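Local coordinates for protein crispr-associated endoribonuclease CAS2 (PDB 5G4D) that probably cuts single-stranded RNA as a magnesium-dependent endoribonuclease and, as a homodimer, joins Cas1 in the adaptation stage of CRISPR immunity, at residues R16-L28 with E44-D57. Residues are numbered along the deposited sequence; the frame is centred on the assembly and turned at random.
Unlike the reference sequence in segment 16-28: Arg19 (reference Lys).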
ATOM      1  N   ARG A  16     -12.255  -5.256  13.812  1.00 20.33           N
ATOM      2  CA  ARG A  16     -11.016  -4.722  14.339  1.00 23.69           C
ATOM      3  C   ARG A  16     -10.417  -3.611  13.497  1.00 22.58           C
ATOM      4  O   ARG A  16      -9.474  -2.953  13.962  1.00 23.51           O
ATOM      5  CB  ARG A  16      -9.983  -5.850  14.480  1.00 21.34           C
ATOM      6  CG  ARG A  16     -10.405  -6.949  15.448  1.00 25.05           C
ATOM      7  CD  ARG A  16      -9.366  -8.046  15.544  1.00 24.86           C
ATOM      8  NE  ARG A  16      -9.248  -8.834  14.319  1.00 23.03           N
ATOM      9  CZ  ARG A  16     -10.051  -9.845  14.002  1.00 27.40           C
ATOM     10  NH1 ARG A  16     -11.036 -10.193  14.819  1.00 27.91           N
ATOM     11  NH2 ARG A  16      -9.863 -10.524  12.880  1.00 25.39           N
ATOM     12  N   VAL A  17     -10.925  -3.373  12.286  1.00 18.62           N
ATOM     13  CA  VAL A  17     -10.206  -2.530  11.337  1.00 21.47           C
ATOM     14  C   VAL A  17     -10.178  -1.082  11.806  1.00 24.24           C
ATOM     15  O   VAL A  17      -9.151  -0.398  11.692  1.00 22.49           O
ATOM     16  CB  VAL A  17     -10.802  -2.664   9.920  1.00 21.72           C
ATOM     17  CG1 VAL A  17     -12.253  -2.168   9.859  1.00 20.22           C
ATOM     18  CG2 VAL A  17      -9.916  -1.917   8.904  1.00 23.48           C
ATOM     19  N   ASN A  18     -11.277  -0.598  12.382  1.00 21.22           N
ATOM     20  CA  ASN A  18     -11.330   0.814  12.717  1.00 23.25           C
ATOM     21  C   ASN A  18     -10.491   1.155  13.948  1.00 21.90           C
ATOM     22  O   ASN A  18     -10.041   2.298  14.067  1.00 25.05           O
ATOM     23  CB  ASN A  18     -12.800   1.249  12.849  1.00 29.70           C
ATOM     24  CG  ASN A  18     -13.504   1.337  11.477  1.00 29.83           C
ATOM     25  OD1 ASN A  18     -13.057   2.067  10.584  1.00 30.42           O
ATOM     26  ND2 ASN A  18     -14.580   0.570  11.298  1.00 26.79           N
ATOM     27  N   ARG A  19     -10.203   0.187  14.825  1.00 20.88           N
ATOM     28  CA  ARG A  19      -9.226   0.435  15.884  1.00 23.46           C
ATOM     29  C   ARG A  19      -7.799   0.473  15.338  1.00 22.65           C
ATOM     30  O   ARG A  19      -6.961   1.226  15.851  1.00 21.20           O
ATOM     31  CB  ARG A  19      -9.338  -0.626  16.977  1.00 30.18           C
ATOM     32  CG  ARG A  19     -10.649  -0.578  17.768  1.00 35.40           C
ATOM     33  CD  ARG A  19     -10.398  -0.789  19.254  1.00 39.36           C
ATOM     34  NE  ARG A  19      -9.541   0.257  19.811  1.00 46.13           N
ATOM     35  CZ  ARG A  19      -9.986   1.401  20.325  1.00 51.08           C
ATOM     36  NH1 ARG A  19     -11.291   1.652  20.359  1.00 50.76           N
ATOM     37  NH2 ARG A  19      -9.128   2.296  20.807  1.00 50.19           N
ATOM     38  N   VAL A  20      -7.503  -0.323  14.310  1.00 20.35           N
ATOM     39  CA  VAL A  20      -6.188  -0.237  13.665  1.00 17.40           C
ATOM     40  C   VAL A  20      -6.013   1.119  12.992  1.00 19.49           C
ATOM     41  O   VAL A  20      -4.960   1.761  13.112  1.00 18.81           O
ATOM     42  CB  VAL A  20      -6.005  -1.396  12.669  1.00 16.60           C
ATOM     43  CG1 VAL A  20      -4.800  -1.140  11.746  1.00 18.63           C
ATOM     44  CG2 VAL A  20      -5.824  -2.704  13.417  1.00 18.01           C
ATOM     45  N   LYS A  21      -7.043   1.570  12.257  1.00 19.52           N
ATOM     46  CA  LYS A  21      -7.005   2.889  11.630  1.00 19.43           C
ATOM     47  C   LYS A  21      -6.742   3.987  12.658  1.00 20.87           C
ATOM     48  O   LYS A  21      -5.885   4.857  12.457  1.00 21.23           O
ATOM     49  CB  LYS A  21      -8.323   3.145  10.893  1.00 20.80           C
ATOM     50  CG  LYS A  21      -8.444   4.545  10.290  1.00 23.97           C
ATOM     51  CD  LYS A  21      -9.786   4.720   9.568  1.00 27.41           C
ATOM     52  CE  LYS A  21     -10.960   4.633  10.538  1.00 33.54           C
ATOM     53  NZ  LYS A  21     -12.269   4.991   9.895  1.00 38.14           N
ATOM     54  N   LYS A  22      -7.479   3.968  13.775  1.00 19.81           N
ATOM     55  CA  LYS A  22      -7.329   5.031  14.766  1.00 20.37           C
ATOM     56  C   LYS A  22      -5.937   5.025  15.384  1.00 22.27           C
ATOM     57  O   LYS A  22      -5.358   6.090  15.630  1.00 23.23           O
ATOM     58  CB  LYS A  22      -8.407   4.903  15.854  1.00 23.59           C
ATOM     59  CG  LYS A  22      -8.515   6.123  16.763  1.00 32.75           C
ATOM     60  CD  LYS A  22      -9.816   6.102  17.582  1.00 34.68           C
ATOM     61  CE  LYS A  22      -9.844   4.942  18.571  1.00 41.93           C
ATOM     62  NZ  LYS A  22      -8.742   5.008  19.578  1.00 47.08           N
ATOM     63  N   PHE A  23      -5.374   3.835  15.621  1.00 20.12           N
ATOM     64  CA  PHE A  23      -4.020   3.744  16.166  1.00 18.88           C
ATOM     65  C   PHE A  23      -2.994   4.300  15.186  1.00 22.15           C
ATOM     66  O   PHE A  23      -2.097   5.060  15.571  1.00 23.33           O
ATOM     67  CB  PHE A  23      -3.689   2.292  16.524  1.00 18.04           C
ATOM     68  CG  PHE A  23      -2.243   2.064  16.913  1.00 21.25           C
ATOM     69  CD1 PHE A  23      -1.782   2.428  18.169  1.00 21.90           C
ATOM     70  CD2 PHE A  23      -1.356   1.469  16.028  1.00 21.36           C
ATOM     71  CE1 PHE A  23      -0.454   2.216  18.532  1.00 20.75           C
ATOM     72  CE2 PHE A  23      -0.023   1.259  16.371  1.00 20.16           C
ATOM     73  CZ  PHE A  23       0.427   1.628  17.635  1.00 22.59           C
ATOM     74  N   LEU A  24      -3.092   3.917  13.910  1.00 18.63           N
ATOM     75  CA  LEU A  24      -2.073   4.358  12.964  1.00 17.20           C
ATOM     76  C   LEU A  24      -2.168   5.855  12.690  1.00 19.28           C
ATOM     77  O   LEU A  24      -1.149   6.492  12.387  1.00 18.27           O
ATOM     78  CB  LEU A  24      -2.171   3.548  11.668  1.00 17.24           C
ATOM     79  CG  LEU A  24      -1.661   2.101  11.788  1.00 16.71           C
ATOM     80  CD1 LEU A  24      -1.880   1.368  10.472  1.00 13.19           C
ATOM     81  CD2 LEU A  24      -0.189   2.013  12.193  1.00 17.02           C
ATOM     82  N   ARG A  25      -3.361   6.444  12.821  1.00 19.25           N
ATOM     83  CA  ARG A  25      -3.489   7.889  12.650  1.00 22.23           C
ATOM     84  C   ARG A  25      -2.690   8.647  13.698  1.00 23.38           C
ATOM     85  O   ARG A  25      -2.284   9.791  13.463  1.00 25.51           O
ATOM     86  CB  ARG A  25      -4.959   8.317  12.706  1.00 24.23           C
ATOM     87  CG  ARG A  25      -5.769   7.957  11.482  1.00 27.99           C
ATOM     88  CD  ARG A  25      -7.166   8.568  11.539  1.00 33.41           C
ATOM     89  NE  ARG A  25      -7.148  10.030  11.507  1.00 37.57           N
ATOM     90  CZ  ARG A  25      -8.202  10.794  11.784  1.00 45.75           C
ATOM     91  NH1 ARG A  25      -9.356  10.237  12.125  1.00 40.05           N
ATOM     92  NH2 ARG A  25      -8.102  12.118  11.732  1.00 47.22           N
ATOM     93  N   ARG A  26      -2.444   8.031  14.851  1.00 24.54           N
ATOM     94  CA  ARG A  26      -1.615   8.664  15.866  1.00 25.52           C
ATOM     95  C   ARG A  26      -0.119   8.556  15.586  1.00 26.15           C
ATOM     96  O   ARG A  26       0.678   9.081  16.370  1.00 26.12           O
ATOM     97  CB  ARG A  26      -1.919   8.055  17.234  1.00 26.96           C
ATOM     98  CG  ARG A  26      -3.366   8.186  17.675  1.00 30.28           C
ATOM     99  CD  ARG A  26      -3.613   7.380  18.939  1.00 39.20           C
ATOM    100  NE  ARG A  26      -4.348   8.154  19.921  1.00 48.29           N
ATOM    101  CZ  ARG A  26      -5.654   8.029  20.135  1.00 48.97           C
ATOM    102  NH1 ARG A  26      -6.358   7.149  19.442  1.00 45.69           N
ATOM    103  NH2 ARG A  26      -6.264   8.782  21.049  1.00 46.59           N
ATOM    104  N   HIS A  27       0.294   7.908  14.494  1.00 21.50           N
ATOM    105  CA  HIS A  27       1.714   7.645  14.301  1.00 20.76           C
ATOM    106  C   HIS A  27       2.184   7.965  12.889  1.00 22.27           C
ATOM    107  O   HIS A  27       3.358   8.292  12.691  1.00 21.94           O
ATOM    108  CB  HIS A  27       2.026   6.186  14.638  1.00 22.99           C
ATOM    109  CG  HIS A  27       1.828   5.851  16.085  1.00 24.93           C
ATOM    110  ND1 HIS A  27       2.827   5.999  17.023  1.00 28.14           N
ATOM    111  CD2 HIS A  27       0.743   5.399  16.757  1.00 24.98           C
ATOM    112  CE1 HIS A  27       2.371   5.637  18.210  1.00 28.29           C
ATOM    113  NE2 HIS A  27       1.109   5.272  18.079  1.00 28.88           N
ATOM    114  N   LEU A  28       1.282   7.888  11.911  1.00 19.50           N
ATOM    115  CA  LEU A  28       1.664   7.995  10.512  1.00 17.28           C
ATOM    116  C   LEU A  28       0.642   8.819   9.735  1.00 19.59           C
ATOM    117  O   LEU A  28      -0.470   9.087  10.199  1.00 21.80           O
ATOM    118  CB  LEU A  28       1.814   6.600   9.882  1.00 17.80           C
ATOM    119  CG  LEU A  28       2.928   5.707  10.436  1.00 17.81           C
ATOM    120  CD1 LEU A  28       2.835   4.320   9.851  1.00 16.75           C
ATOM    121  CD2 LEU A  28       4.302   6.317  10.139  1.00 16.30           C
ATOM    122  N   GLU A  44      10.314   3.781  17.421  1.00 20.14           N
ATOM    123  CA  GLU A  44       8.924   4.063  17.087  1.00 19.77           C
ATOM    124  C   GLU A  44       8.355   2.971  16.192  1.00 22.09           C
ATOM    125  O   GLU A  44       7.196   2.574  16.359  1.00 21.18           O
ATOM    126  CB  GLU A  44       8.807   5.448  16.438  1.00 22.80           C
ATOM    127  CG  GLU A  44       7.456   5.779  15.798  1.00 25.26           C
ATOM    128  CD  GLU A  44       6.406   6.238  16.796  1.00 31.91           C
ATOM    129  OE1 GLU A  44       6.635   6.099  18.017  1.00 34.61           O
ATOM    130  OE2 GLU A  44       5.345   6.745  16.356  1.00 32.14           O
ATOM    131  N   PHE A  45       9.160   2.442  15.260  1.00 19.38           N
ATOM    132  CA  PHE A  45       8.692   1.298  14.482  1.00 20.68           C
ATOM    133  C   PHE A  45       8.358   0.115  15.386  1.00 24.58           C
ATOM    134  O   PHE A  45       7.340  -0.559  15.183  1.00 20.90           O
ATOM    135  CB  PHE A  45       9.720   0.871  13.431  1.00 26.23           C
ATOM    136  CG  PHE A  45       9.432  -0.490  12.870  1.00 28.24           C
ATOM    137  CD1 PHE A  45       8.373  -0.673  11.995  1.00 31.40           C
ATOM    138  CD2 PHE A  45      10.162  -1.591  13.272  1.00 28.47           C
ATOM    139  CE1 PHE A  45       8.073  -1.932  11.503  1.00 31.76           C
ATOM    140  CE2 PHE A  45       9.869  -2.850  12.789  1.00 32.26           C
ATOM    141  CZ  PHE A  45       8.819  -3.022  11.906  1.00 32.76           C
ATOM    142  N   GLU A  46       9.193  -0.148  16.400  1.00 21.43           N
ATOM    143  CA  GLU A  46       8.907  -1.256  17.308  1.00 23.68           C
ATOM    144  C   GLU A  46       7.602  -1.031  18.057  1.00 21.62           C
ATOM    145  O   GLU A  46       6.854  -1.982  18.310  1.00 20.05           O
ATOM    146  CB  GLU A  46      10.055  -1.452  18.304  1.00 26.00           C
ATOM    147  CG  GLU A  46      11.331  -1.971  17.679  1.00 26.64           C
ATOM    148  CD  GLU A  46      11.152  -3.318  16.999  1.00 29.60           C
ATOM    149  OE1 GLU A  46      10.370  -4.151  17.500  1.00 32.22           O
ATOM    150  OE2 GLU A  46      11.796  -3.543  15.953  1.00 35.60           O
ATOM    151  N   ARG A  47       7.321   0.220  18.427  1.00 18.33           N
ATOM    152  CA  ARG A  47       6.094   0.525  19.151  1.00 20.56           C
ATOM    153  C   ARG A  47       4.882   0.429  18.236  1.00 21.30           C
ATOM    154  O   ARG A  47       3.804  -0.005  18.666  1.00 19.93           O
ATOM    155  CB  ARG A  47       6.187   1.914  19.779  1.00 25.12           C
ATOM    156  CG  ARG A  47       7.027   1.944  21.052  1.00 28.26           C
ATOM    157  CD  ARG A  47       6.859   3.243  21.827  1.00 30.58           C
ATOM    158  NE  ARG A  47       7.146   4.437  21.028  1.00 35.78           N
ATOM    159  CZ  ARG A  47       8.374   4.843  20.718  1.00 32.27           C
ATOM    160  NH1 ARG A  47       9.416   4.131  21.114  1.00 34.82           N
ATOM    161  NH2 ARG A  47       8.567   5.942  20.000  1.00 32.24           N
ATOM    162  N   ILE A  48       5.037   0.838  16.974  1.00 20.07           N
ATOM    163  CA  ILE A  48       3.950   0.678  16.011  1.00 20.38           C
ATOM    164  C   ILE A  48       3.646  -0.799  15.802  1.00 18.39           C
ATOM    165  O   ILE A  48       2.484  -1.221  15.811  1.00 19.52           O
ATOM    166  CB  ILE A  48       4.304   1.361  14.682  1.00 18.61           C
ATOM    167  CG1 ILE A  48       4.298   2.883  14.844  1.00 17.57           C
ATOM    168  CG2 ILE A  48       3.306   0.921  13.574  1.00 17.49           C
ATOM    169  CD1 ILE A  48       4.833   3.635  13.616  1.00 18.99           C
ATOM    170  N   LYS A  49       4.690  -1.597  15.577  1.00 19.22           N
ATOM    171  CA  LYS A  49       4.504  -3.035  15.406  1.00 20.31           C
ATOM    172  C   LYS A  49       3.825  -3.650  16.625  1.00 22.05           C
ATOM    173  O   LYS A  49       2.887  -4.445  16.492  1.00 20.71           O
ATOM    174  CB  LYS A  49       5.851  -3.705  15.132  1.00 20.77           C
ATOM    175  CG  LYS A  49       5.799  -5.222  15.142  1.00 25.22           C
ATOM    176  CD  LYS A  49       7.160  -5.817  14.846  1.00 26.98           C
ATOM    177  CE  LYS A  49       7.174  -7.312  15.134  1.00 30.78           C
ATOM    178  NZ  LYS A  49       8.520  -7.899  14.856  1.00 26.56           N
ATOM    179  N   ALA A  50       4.277  -3.288  17.832  1.00 22.18           N
ATOM    180  CA  ALA A  50       3.674  -3.853  19.039  1.00 23.32           C
ATOM    181  C   ALA A  50       2.225  -3.404  19.209  1.00 22.56           C
ATOM    182  O   ALA A  50       1.373  -4.193  19.641  1.00 24.24           O
ATOM    183  CB  ALA A  50       4.502  -3.477  20.270  1.00 20.58           C
ATOM    184  N   GLY A  51       1.926  -2.142  18.888  1.00 19.05           N
ATOM    185  CA  GLY A  51       0.544  -1.689  18.942  1.00 21.17           C
ATOM    186  C   GLY A  51      -0.349  -2.442  17.977  1.00 23.04           C
ATOM    187  O   GLY A  51      -1.478  -2.816  18.318  1.00 22.52           O
ATOM    188  N   LEU A  52       0.138  -2.677  16.755  1.00 19.49           N
ATOM    189  CA  LEU A  52      -0.655  -3.397  15.762  1.00 20.29           C
ATOM    190  C   LEU A  52      -0.897  -4.841  16.190  1.00 24.35           C
ATOM    191  O   LEU A  52      -2.010  -5.361  16.039  1.00 21.20           O
ATOM    192  CB  LEU A  52       0.042  -3.339  14.397  1.00 18.22           C
ATOM    193  CG  LEU A  52      -0.009  -1.962  13.739  1.00 17.27           C
ATOM    194  CD1 LEU A  52       0.914  -1.946  12.536  1.00 16.28           C
ATOM    195  CD2 LEU A  52      -1.451  -1.587  13.317  1.00 14.95           C
ATOM    196  N   LEU A  53       0.129  -5.499  16.737  1.00 23.13           N
ATOM    197  CA  LEU A  53      -0.029  -6.880  17.186  1.00 23.78           C
ATOM    198  C   LEU A  53      -1.067  -6.998  18.295  1.00 28.08           C
ATOM    199  O   LEU A  53      -1.769  -8.011  18.382  1.00 27.53           O
ATOM    200  CB  LEU A  53       1.322  -7.427  17.648  1.00 26.49           C
ATOM    201  CG  LEU A  53       2.324  -7.641  16.507  1.00 25.95           C
ATOM    202  CD1 LEU A  53       3.741  -7.862  17.033  1.00 27.09           C
ATOM    203  CD2 LEU A  53       1.890  -8.815  15.631  1.00 25.71           C
ATOM    204  N   ASP A  54      -1.204  -5.967  19.131  1.00 26.54           N
ATOM    205  CA  ASP A  54      -2.217  -5.997  20.179  1.00 29.75           C
ATOM    206  C   ASP A  54      -3.624  -5.834  19.626  1.00 28.99           C
ATOM    207  O   ASP A  54      -4.582  -6.287  20.261  1.00 30.38           O
ATOM    208  CB  ASP A  54      -1.932  -4.911  21.216  1.00 30.84           C
ATOM    209  CG  ASP A  54      -0.855  -5.323  22.203  1.00 39.05           C
ATOM    210  OD1 ASP A  54      -0.893  -6.484  22.663  1.00 45.35           O
ATOM    211  OD2 ASP A  54       0.034  -4.499  22.507  1.00 40.30           O
ATOM    212  N   LEU A  55      -3.770  -5.215  18.456  1.00 24.13           N
ATOM    213  CA  LEU A  55      -5.087  -4.913  17.914  1.00 26.03           C
ATOM    214  C   LEU A  55      -5.573  -5.918  16.879  1.00 29.15           C
ATOM    215  O   LEU A  55      -6.774  -5.956  16.599  1.00 31.24           O
ATOM    216  CB  LEU A  55      -5.082  -3.515  17.278  1.00 25.05           C
ATOM    217  CG  LEU A  55      -4.884  -2.345  18.234  1.00 27.30           C
ATOM    218  CD1 LEU A  55      -4.639  -1.078  17.451  1.00 23.97           C
ATOM    219  CD2 LEU A  55      -6.105  -2.189  19.117  1.00 26.01           C
ATOM    220  N   ILE A  56      -4.691  -6.715  16.286  1.00 22.74           N
ATOM    221  CA  ILE A  56      -5.097  -7.610  15.221  1.00 26.18           C
ATOM    222  C   ILE A  56      -5.217  -9.033  15.749  1.00 26.02           C
ATOM    223  O   ILE A  56      -4.704  -9.384  16.815  1.00 25.58           O
ATOM    224  CB  ILE A  56      -4.132  -7.551  14.015  1.00 24.33           C
ATOM    225  CG1 ILE A  56      -2.756  -8.125  14.380  1.00 25.11           C
ATOM    226  CG2 ILE A  56      -4.019  -6.120  13.513  1.00 19.78           C
ATOM    227  CD1 ILE A  56      -1.829  -8.329  13.186  1.00 22.79           C
ATOM    228  N   ASP A  57      -5.942  -9.853  14.991  1.00 22.80           N
ATOM    229  CA  ASP A  57      -5.990 -11.299  15.165  1.00 28.18           C
ATOM    230  C   ASP A  57      -5.032 -11.892  14.142  1.00 29.63           C
ATOM    231  O   ASP A  57      -5.299 -11.855  12.937  1.00 28.17           O
ATOM    232  CB  ASP A  57      -7.418 -11.810  14.966  1.00 28.13           C
ATOM    233  CG  ASP A  57      -7.551 -13.320  15.134  1.00 35.10           C
ATOM    234  OD1 ASP A  57      -6.610 -14.078  14.817  1.00 34.79           O
ATOM    235  OD2 ASP A  57      -8.633 -13.748  15.581  1.00 35.42           O
TER
HETATM  236  O   HOH W   1      -8.564  -4.161  16.658  1.00 39.31           O
HETATM  237  O   HOH W   2       5.340   8.459  14.340  1.00 36.47           O
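Phe23 is the knob of this contact: its ring enters a hollow in the facing helix formed by Ile48, Gly51, Leu52 and Leu55. With CG anti to the backbone N (chi1 172°), the ring is laid flat along Gly51, whose lack of a side chain lets it in, with CZ 3.6 Å from Gly51 CA and its leading edge toward the backbone of Arg47 and Ile48. CD2 of His27 lies over the opposite face, off toward the rim. Leu55 answers by setting CD1 against both Phe23 CB, 3.6 Å away, and the carbonyl O of Arg19. Deeper in, Leu52 CD2 meets Val20 CG1 at 3.7 Å and packs on Leu24, crossing both side chains at about a right angle; Leu24 CD2 then abuts Ile48 CG2.

The two ends are closed differently. His27 ND1 gives a nearly straight hydrogen bond (2.7 Å, 173°) to Glu44 OE2, which lies in the imidazole plane yet is itself approached from above the carboxylate plane; a water ties the same oxygen to His27 O. At the far end a water bridges Arg16 O and Leu55 O, and the Arg16 guanidinium lies with one face on Asp57 CB, 3.4 Å from CZ, but its salt bridges go to Glu60 and Asp61.

The helices run antiparallel, their axes 10.0 Å apart, as in the ferredoxin-like Cas2 fold. Both lie on the four-stranded sheet: Leu24 and Leu28 pack on Phe36 of strand 35-40, Leu52 on Val63 of strand 62-68, and Leu77 of the second subunit touches Leu52 and Ile56.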